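Long-range contacts in ECL CdiI (Enterobacter cloacae subsp. cloacae, PDB 4NTQ), which serves as the immunity protein of a contact-dependent growth inhibition system and forms a complex with the CdiA-CT toxin, an RNase that attacks ribosomal RNA: residues S62-S67 against W80-E85; E16-S21 against E31-L36. All coordinates share one frame; numbering follows the deposited sequence.

Contact 1 of 2, residues S62-S67 against W80-E85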
loop_
_atom_site.group_PDB
_atom_site.type_symbol
_atom_site.label_atom_id
_atom_site.label_comp_id
_atom_site.label_asym_id
_atom_site.label_seq_id
_atom_site.Cartn_x
_atom_site.Cartn_y
_atom_site.Cartn_z
ATOM N N SER B 62 5.997 1.055 12.174
ATOM C CA SER B 62 5.890 -0.314 11.662
ATOM C C SER B 62 5.313 -0.306 10.257
ATOM O O SER B 62 4.146 0.049 10.052
ATOM C CB SER B 62 4.987 -1.157 12.561
ATOM O OG SER B 62 5.685 -1.553 13.727
ATOM N N ALA B 63 6.127 -0.680 9.284
ATOM C CA ALA B 63 5.642 -0.734 7.920
ATOM C C ALA B 63 5.111 -2.117 7.640
ATOM O O ALA B 63 5.844 -3.103 7.817
ATOM C CB ALA B 63 6.749 -0.399 6.959
ATOM N N LEU B 64 3.843 -2.176 7.213
ATOM C CA LEU B 64 3.171 -3.429 6.859
ATOM C C LEU B 64 3.006 -3.520 5.351
ATOM O O LEU B 64 2.140 -2.849 4.789
ATOM C CB LEU B 64 1.766 -3.482 7.473
ATOM C CG LEU B 64 1.631 -3.234 8.971
ATOM C CD1 LEU B 64 0.168 -3.262 9.405
ATOM C CD2 LEU B 64 2.420 -4.253 9.746
ATOM N N ALA B 65 3.809 -4.356 4.698
ATOM C CA ALA B 65 3.736 -4.503 3.247
ATOM C C ALA B 65 2.458 -5.234 2.833
ATOM O O ALA B 65 2.074 -6.227 3.449
ATOM C CB ALA B 65 4.952 -5.251 2.723
ATOM N N VAL B 66 1.792 -4.739 1.798
ATOM C CA VAL B 66 0.626 -5.447 1.281
ATOM C C VAL B 66 0.818 -5.799 -0.192
ATOM O O VAL B 66 -0.138 -6.076 -0.926
ATOM C CB VAL B 66 -0.660 -4.679 1.533
ATOM C CG1 VAL B 66 -0.883 -4.553 3.048
ATOM C CG2 VAL B 66 -0.598 -3.334 0.858
ATOM N N SER B 67 2.078 -5.777 -0.612
ATOM C CA SER B 67 2.472 -6.405 -1.855
ATOM C C SER B 67 3.963 -6.667 -1.752
ATOM O O SER B 67 4.683 -5.926 -1.087
ATOM C CB SER B 67 2.156 -5.516 -3.068
ATOM O OG SER B 67 3.017 -4.390 -3.106
ATOM N N TRP B 80 1.243 -0.143 4.397
ATOM C CA TRP B 80 0.520 0.675 5.350
ATOM C C TRP B 80 1.466 0.862 6.521
ATOM O O TRP B 80 2.031 -0.112 7.026
ATOM C CB TRP B 80 -0.812 0.027 5.733
ATOM C CG TRP B 80 -1.783 0.095 4.553
ATOM C CD1 TRP B 80 -1.757 -0.679 3.431
ATOM C CD2 TRP B 80 -2.855 1.038 4.362
ATOM N NE1 TRP B 80 -2.756 -0.295 2.565
ATOM C CE2 TRP B 80 -3.446 0.749 3.114
ATOM C CE3 TRP B 80 -3.377 2.091 5.131
ATOM C CZ2 TRP B 80 -4.532 1.470 2.615
ATOM C CZ3 TRP B 80 -4.455 2.803 4.638
ATOM C CH2 TRP B 80 -5.017 2.495 3.386
ATOM N N VAL B 81 1.665 2.120 6.911
ATOM C CA VAL B 81 2.711 2.497 7.846
ATOM C C VAL B 81 2.128 3.029 9.142
ATOM O O VAL B 81 1.308 3.952 9.125
ATOM C CB VAL B 81 3.607 3.579 7.221
ATOM C CG1 VAL B 81 4.580 4.120 8.241
ATOM C CG2 VAL B 81 4.338 3.018 6.007
ATOM N N LEU B 82 2.549 2.445 10.262
ATOM C CA LEU B 82 2.009 2.804 11.574
ATOM C C LEU B 82 3.031 3.655 12.311
ATOM O O LEU B 82 4.198 3.282 12.410
ATOM C CB LEU B 82 1.695 1.550 12.393
ATOM C CG LEU B 82 0.404 0.778 12.091
ATOM C CD1 LEU B 82 0.259 0.395 10.627
ATOM C CD2 LEU B 82 0.334 -0.453 12.954
ATOM N N TYR B 83 2.605 4.812 12.807
ATOM C CA TYR B 83 3.500 5.658 13.568
ATOM C C TYR B 83 2.978 5.721 14.985
ATOM O O TYR B 83 1.816 6.025 15.194
ATOM C CB TYR B 83 3.551 7.067 12.976
ATOM C CG TYR B 83 4.288 7.211 11.661
ATOM C CD1 TYR B 83 5.682 7.263 11.626
ATOM C CD2 TYR B 83 3.591 7.355 10.455
ATOM C CE1 TYR B 83 6.364 7.423 10.431
ATOM C CE2 TYR B 83 4.274 7.520 9.228
ATOM C CZ TYR B 83 5.658 7.545 9.236
ATOM O OH TYR B 83 6.346 7.701 8.061
ATOM N N PHE B 84 3.825 5.430 15.955
ATOM C CA PHE B 84 3.392 5.393 17.349
ATOM C C PHE B 84 3.671 6.680 18.120
ATOM O O PHE B 84 4.813 7.135 18.182
ATOM C CB PHE B 84 4.042 4.217 18.055
ATOM C CG PHE B 84 3.783 2.912 17.380
ATOM C CD1 PHE B 84 2.563 2.268 17.548
ATOM C CD2 PHE B 84 4.743 2.332 16.564
ATOM C CE1 PHE B 84 2.297 1.058 16.924
ATOM C CE2 PHE B 84 4.489 1.114 15.918
ATOM C CZ PHE B 84 3.257 0.475 16.105
ATOM N N GLU B 85 2.620 7.276 18.683
ATOM C CA GLU B 85 2.766 8.416 19.587
ATOM C C GLU B 85 1.875 8.241 20.797
ATOM O O GLU B 85 0.649 8.413 20.709
ATOM C CB GLU B 85 2.430 9.724 18.887
ATOM C CG GLU B 85 3.470 10.133 17.880
ATOM C CD GLU B 85 3.143 11.450 17.218
ATOM O OE1 GLU B 85 2.654 12.382 17.910
ATOM O OE2 GLU B 85 3.381 11.544 16.002
#
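The W80 indole turns an edge, not a face, to the opposite segment: CG2 of V66 lies near the ring plane, 3.9 Å from W80 CD1, the two side chains crossing obliquely. With chi1 -71° the W80 CG sits beside its own backbone N, and the pyrrole side of the indole comes round to the valine. The same indole meets W129 with the planes inclined at about 50° and packs on R222 of the toxin chain, so a broad flat residue suits a place with several neighbours. The F84 ring is likewise met at its edge, where S62 OG approaches near the plane, 3.7 Å from F84 CE2. That hydroxyl is buried, and its polar need is met by the backbone O of S51, a residue of helix 41-58; a small serine fits between the helix and the phenyl ring. These residues belong to an antiparallel hairpin, strands 61-65 and 76-85, with 61-65 the outermost strand of its four-stranded sheet within the chain. S62 with L82 and L64 with W80 are hydrogen-bonded pairs, each closed by two N-H to O bonds. The shortest runs from L64 N to W80 O, 2.8 Å and in the carbonyl plane; W80 N returns to L64 O at 169°, though it stands above that carbonyl's plane. Between them A63 and V81 form a non-hydrogen-bonded pair, A63 CB to V81 CG2 4.3 Å, on the face where I109 and I113 also pack on A63. S62, L64, W80 and L82 share the other face. There the L64 and L82 side chains cross obliquely, their CD1 methyls 3.9 Å apart, and F2 of strand 2-6 packs on both leucines.

Contact 2 of 2, residues E16-S21 against E31-L36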
loop_
_atom_site.group_PDB
_atom_site.type_symbol
_atom_site.label_atom_id
_atom_site.label_comp_id
_atom_site.label_asym_id
_atom_site.label_seq_id
_atom_site.Cartn_x
_atom_site.Cartn_y
_atom_site.Cartn_z
ATOM N N GLU B 16 -2.523 -12.143 -12.296
ATOM C CA GLU B 16 -1.889 -12.970 -11.261
ATOM C C GLU B 16 -2.806 -13.325 -10.084
ATOM O O GLU B 16 -3.842 -12.691 -9.874
ATOM C CB GLU B 16 -0.601 -12.319 -10.751
ATOM C CG GLU B 16 -0.795 -11.012 -10.030
ATOM C CD GLU B 16 0.326 -10.739 -9.045
ATOM O OE1 GLU B 16 0.774 -11.700 -8.375
ATOM O OE2 GLU B 16 0.760 -9.571 -8.947
ATOM N N LEU B 17 -2.416 -14.350 -9.328
ATOM C CA LEU B 17 -3.199 -14.819 -8.182
ATOM C C LEU B 17 -3.060 -13.890 -6.989
ATOM O O LEU B 17 -1.953 -13.630 -6.509
ATOM C CB LEU B 17 -2.764 -16.223 -7.762
ATOM C CG LEU B 17 -3.747 -17.099 -6.979
ATOM C CD1 LEU B 17 -4.983 -17.448 -7.834
ATOM C CD2 LEU B 17 -3.048 -18.378 -6.498
ATOM N N VAL B 18 -4.183 -13.392 -6.501
ATOM C CA VAL B 18 -4.147 -12.501 -5.357
ATOM C C VAL B 18 -5.069 -13.011 -4.277
ATOM O O VAL B 18 -5.952 -13.838 -4.522
ATOM C CB VAL B 18 -4.535 -11.065 -5.730
ATOM C CG1 VAL B 18 -3.703 -10.577 -6.932
ATOM C CG2 VAL B 18 -6.023 -10.981 -6.024
ATOM N N GLN B 19 -4.840 -12.524 -3.071
ATOM C CA GLN B 19 -5.674 -12.851 -1.934
ATOM C C GLN B 19 -6.518 -11.629 -1.621
ATOM O O GLN B 19 -5.981 -10.598 -1.165
ATOM C CB GLN B 19 -4.793 -13.213 -0.729
ATOM C CG GLN B 19 -5.554 -13.412 0.558
ATOM C CD GLN B 19 -6.672 -14.427 0.413
ATOM O OE1 GLN B 19 -6.429 -15.629 0.341
ATOM N NE2 GLN B 19 -7.911 -13.943 0.376
ATOM N N PRO B 20 -7.838 -11.718 -1.879
ATOM C CA PRO B 20 -8.703 -10.596 -1.503
ATOM C C PRO B 20 -8.670 -10.450 0.000
ATOM O O PRO B 20 -8.729 -11.453 0.692
ATOM C CB PRO B 20 -10.103 -11.025 -1.984
ATOM C CG PRO B 20 -9.857 -12.053 -3.031
ATOM C CD PRO B 20 -8.585 -12.782 -2.578
ATOM N N SER B 21 -8.535 -9.213 0.474
ATOM C CA SER B 21 -8.323 -8.903 1.877
ATOM C C SER B 21 -8.867 -7.518 2.184
ATOM O O SER B 21 -9.194 -6.746 1.280
ATOM C CB SER B 21 -6.825 -8.855 2.208
ATOM O OG SER B 21 -6.131 -10.006 1.779
ATOM N N GLU B 31 -10.493 -2.313 0.778
ATOM C CA GLU B 31 -10.218 -3.604 0.135
ATOM C C GLU B 31 -8.806 -3.656 -0.472
ATOM O O GLU B 31 -8.331 -2.680 -1.055
ATOM C CB GLU B 31 -11.274 -3.871 -0.943
ATOM C CG GLU B 31 -11.141 -5.191 -1.687
ATOM C CD GLU B 31 -12.353 -5.476 -2.591
ATOM O OE1 GLU B 31 -13.320 -4.670 -2.581
ATOM O OE2 GLU B 31 -12.335 -6.508 -3.304
ATOM N N LEU B 32 -8.132 -4.791 -0.311
ATOM C CA LEU B 32 -6.791 -4.987 -0.867
ATOM C C LEU B 32 -6.689 -6.325 -1.613
ATOM O O LEU B 32 -7.410 -7.289 -1.299
ATOM C CB LEU B 32 -5.743 -4.950 0.241
ATOM C CG LEU B 32 -5.678 -3.689 1.106
ATOM C CD1 LEU B 32 -4.768 -3.958 2.275
ATOM C CD2 LEU B 32 -5.189 -2.484 0.276
ATOM N N HIS B 33 -5.798 -6.366 -2.602
ATOM C CA HIS B 33 -5.492 -7.589 -3.339
ATOM C C HIS B 33 -4.004 -7.911 -3.155
ATOM O O HIS B 33 -3.157 -7.376 -3.876
ATOM C CB HIS B 33 -5.798 -7.417 -4.830
ATOM C CG HIS B 33 -7.228 -7.074 -5.125
ATOM N ND1 HIS B 33 -7.625 -6.427 -6.277
ATOM C CD2 HIS B 33 -8.359 -7.313 -4.420
ATOM C CE1 HIS B 33 -8.936 -6.267 -6.264
ATOM N NE2 HIS B 33 -9.407 -6.798 -5.146
ATOM N N LEU B 34 -3.691 -8.776 -2.190
ATOM C CA LEU B 34 -2.311 -9.104 -1.869
ATOM C C LEU B 34 -1.787 -10.138 -2.855
ATOM O O LEU B 34 -2.297 -11.256 -2.896
ATOM C CB LEU B 34 -2.208 -9.649 -0.441
ATOM C CG LEU B 34 -2.118 -8.629 0.696
ATOM C CD1 LEU B 34 -3.322 -7.704 0.714
ATOM C CD2 LEU B 34 -1.955 -9.327 2.044
ATOM N N PRO B 35 -0.778 -9.766 -3.666
ATOM C CA PRO B 35 -0.234 -10.714 -4.655
ATOM C C PRO B 35 0.518 -11.856 -3.983
ATOM O O PRO B 35 1.250 -11.641 -3.002
ATOM C CB PRO B 35 0.731 -9.851 -5.488
ATOM C CG PRO B 35 1.095 -8.721 -4.630
ATOM C CD PRO B 35 -0.136 -8.445 -3.766
ATOM N N LEU B 36 0.350 -13.057 -4.524
ATOM C CA LEU B 36 0.880 -14.273 -3.914
ATOM C C LEU B 36 2.016 -14.903 -4.720
ATOM O O LEU B 36 2.439 -16.031 -4.444
ATOM C CB LEU B 36 -0.248 -15.302 -3.755
ATOM C CG LEU B 36 -1.489 -14.833 -3.007
ATOM C CD1 LEU B 36 -2.602 -15.885 -3.104
ATOM C CD2 LEU B 36 -1.143 -14.553 -1.569
#
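Five backbone hydrogen bonds join the segments, grouped round two hydrogen-bonded pairs, Q19 with L34 and S21 with L32, and a last bond at the end of the strand. Q19 N reaches L34 O at 2.8 Å, and L32 N reaches S21 O in the straightest bond of the set, 173°. L36 N closes the series on L17 O, lying nearly along the C=O axis. P20 and P35, which have no N-H to give, both sit in non-hydrogen-bonded pairs, opposite H33 and V18, so neither breaks the pattern. Backbone carbonyls also receive CA-H groups, the closest being V18 CA to L34 O at 3.3 Å. The whole is an antiparallel hairpin of strands 16-25 and 28-35, whose segment axes make 140°, well short of straight antiparallel. Side-chain polar groups add bonds within the first strand. The short S21 puts OG 3.0 Å from Q19 O, well above the carbonyl plane, so that O is gripped by two donors, S21 OG and L34 N. The Q19 chain bends at chi2 (54°), bringing NE2 to P20 O at 2.6 Å in the plane of both groups; its other bond goes to G8 O. In the packing, the V18 and H33 side chains cross obliquely, V18 CG2 3.8 Å from H33 CB. L36 CD1 lies on the backbone at V18 C and Q19 N, and L36 CD2 meets Q19 CB. L34 CD1 touches S21 CB and OG; a leucine suits this place, packed on I41, Y44 and W48 of helix 41-58. E16 lies alongside P35 with OE1 and OE2 near P35 CB, OE2 being bonded to Y69 OH. On the toxin side, E31 N binds D205 of the CdiA chain and H33 packs on its I204.

Contacts 1 and 2 are both antiparallel hairpins, but of different four-stranded sheets, with centres about 18 Å apart. Contact 1 lies near the middle of the chain, and its touching residues are all buried; contact 2 is more peripheral and partly buried. Contact 1 is mostly aromatic and apolar, with one hydroxyl satisfied from a helix; contact 2 mixes apolar residues with prolines, glutamates and a histidine, and meets the toxin through more residues. The two touch by packing: V66 and S67 on L34 and P35, and W80 on L32. Helix 41-58 serves both, through S51 for 62-67 and I41 and Y44 for 31-36.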